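Local coordinates for Alr2269 protein (Nostoc sp., PDB 3MC9) that probably takes part, through its periplasmic POTRA domains, in handling polypeptides for outer-membrane beta-barrel biogenesis as a cyanobacterial Omp85, at residues 177-180 with 181-185. Residues are numbered along the deposited sequence; the frame is centred on the assembly and turned at random.
Sequences RDLQ and EGIKE
Arg177 to Gln180 accept backbone hydrogen bonds from Glu181 to Lys184, the i to i+4 pattern that identifies this as alpha helix, here the first turns of helix 176-192 in a POTRA domain. Arg177 O receives Glu181 N at 3.1 Å, and CG of Glu181 passes 3.7 Å from the same Arg177 O. Asp178 O is gripped twice: Gly182 N reaches it nearly straight (N-H...O 169°), and Gln169 NE2 adds a second bond from beyond this helix. Leu179 O meets Ile183 N at 2.9 Å. On the buried side, Leu179 CG lies 4.1 Å from Ile183 CD1, and both side chains also touch Phe166 of helix 161-166 and strands 199-206 and 211-217, so this face joins the helix to the three-stranded sheet. Gln180 O accepts Lys184 N, while Lys184 CG comes within 3.3 Å of that oxygen. The amide of Gln180 lays one face over Ile183, brought there by a first torsion of -162°, which sets CG opposite the backbone N, and a turn at chi2: OE1 lies 3.7 Å from CD1 of Ile183, and NE2 sits 3.7 Å from its other branch, CG2.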
loop_
_atom_site.group_PDB
_atom_site.type_symbol
_atom_site.label_atom_id
_atom_site.label_comp_id
_atom_site.label_asym_id
_atom_site.label_seq_id
_atom_site.Cartn_x
_atom_site.Cartn_y
_atom_site.Cartn_z
ATOM N N ARG A 177 -2.063 5.436 -1.603
ATOM C CA ARG A 177 -2.628 6.718 -1.177
ATOM C C ARG A 177 -3.264 7.442 -2.360
ATOM O O ARG A 177 -4.363 7.969 -2.237
ATOM C CB ARG A 177 -1.571 7.610 -0.578
ATOM C CG ARG A 177 -1.022 7.098 0.730
ATOM C CD ARG A 177 0.079 7.996 1.229
ATOM N NE ARG A 177 -0.431 9.253 1.782
ATOM C CZ ARG A 177 -0.041 10.481 1.418
ATOM N NH1 ARG A 177 0.883 10.668 0.470
ATOM N NH2 ARG A 177 -0.574 11.544 2.020
ATOM N N ASP A 178 -2.555 7.475 -3.488
ATOM C CA ASP A 178 -3.076 8.106 -4.696
ATOM C C ASP A 178 -4.267 7.302 -5.211
ATOM O O ASP A 178 -5.220 7.871 -5.727
ATOM C CB ASP A 178 -2.014 8.198 -5.793
ATOM C CG ASP A 178 -0.817 9.061 -5.397
ATOM O OD1 ASP A 178 -0.917 9.847 -4.427
ATOM O OD2 ASP A 178 0.234 8.936 -6.064
ATOM N N LEU A 179 -4.206 5.980 -5.067
ATOM C CA LEU A 179 -5.348 5.129 -5.396
ATOM C C LEU A 179 -6.579 5.530 -4.557
ATOM O O LEU A 179 -7.687 5.682 -5.089
ATOM C CB LEU A 179 -5.044 3.634 -5.200
ATOM C CG LEU A 179 -6.135 2.707 -5.769
ATOM C CD1 LEU A 179 -6.110 2.681 -7.315
ATOM C CD2 LEU A 179 -6.031 1.302 -5.214
ATOM N N GLN A 180 -6.386 5.678 -3.256
ATOM C CA GLN A 180 -7.487 6.038 -2.373
ATOM C C GLN A 180 -8.110 7.403 -2.705
ATOM O O GLN A 180 -9.316 7.612 -2.512
ATOM C CB GLN A 180 -7.034 6.039 -0.924
ATOM C CG GLN A 180 -8.186 5.974 0.056
ATOM C CD GLN A 180 -8.954 4.661 -0.076
ATOM O OE1 GLN A 180 -8.357 3.584 -0.249
ATOM N NE2 GLN A 180 -10.276 4.743 -0.002
ATOM N N GLU A 181 -7.306 8.339 -3.187
ATOM C CA GLU A 181 -7.863 9.629 -3.585
ATOM C C GLU A 181 -8.803 9.419 -4.771
ATOM O O GLU A 181 -9.910 9.929 -4.793
ATOM C CB GLU A 181 -6.758 10.632 -3.924
ATOM C CG GLU A 181 -6.124 11.246 -2.690
ATOM C CD GLU A 181 -7.116 12.083 -1.909
ATOM O OE1 GLU A 181 -7.501 13.172 -2.404
ATOM O OE2 GLU A 181 -7.527 11.641 -0.810
ATOM N N GLY A 182 -8.362 8.629 -5.735
ATOM C CA GLY A 182 -9.206 8.258 -6.860
ATOM C C GLY A 182 -10.487 7.534 -6.455
ATOM O O GLY A 182 -11.547 7.749 -7.063
ATOM N N ILE A 183 -10.389 6.694 -5.423
ATOM C CA ILE A 183 -11.535 5.959 -4.896
ATOM C C ILE A 183 -12.572 6.921 -4.330
ATOM O O ILE A 183 -13.768 6.762 -4.519
ATOM C CB ILE A 183 -11.111 4.911 -3.831
ATOM C CG1 ILE A 183 -10.382 3.743 -4.527
ATOM C CG2 ILE A 183 -12.360 4.400 -3.071
ATOM C CD1 ILE A 183 -9.596 2.776 -3.594
ATOM N N LYS A 184 -12.096 7.942 -3.645
ATOM C CA LYS A 184 -12.962 8.992 -3.126
ATOM C C LYS A 184 -13.683 9.720 -4.261
ATOM O O LYS A 184 -14.861 10.057 -4.158
ATOM C CB LYS A 184 -12.142 9.999 -2.322
ATOM C CG LYS A 184 -11.653 9.446 -0.977
ATOM C CD LYS A 184 -11.543 10.530 0.096
ATOM C CE LYS A 184 -11.633 9.939 1.508
ATOM N NZ LYS A 184 -13.033 9.946 2.071
ATOM N N GLU A 185 -12.956 9.995 -5.333
ATOM C CA GLU A 185 -13.568 10.615 -6.505
ATOM C C GLU A 185 -14.623 9.672 -7.151
ATOM O O GLU A 185 -15.698 10.121 -7.511
ATOM C CB GLU A 185 -12.465 11.061 -7.463
ATOM C CG GLU A 185 -12.937 11.858 -8.671
ATOM C CD GLU A 185 -11.788 12.421 -9.501
ATOM O OE1 GLU A 185 -10.632 12.432 -9.026
ATOM O OE2 GLU A 185 -12.051 12.871 -10.633
#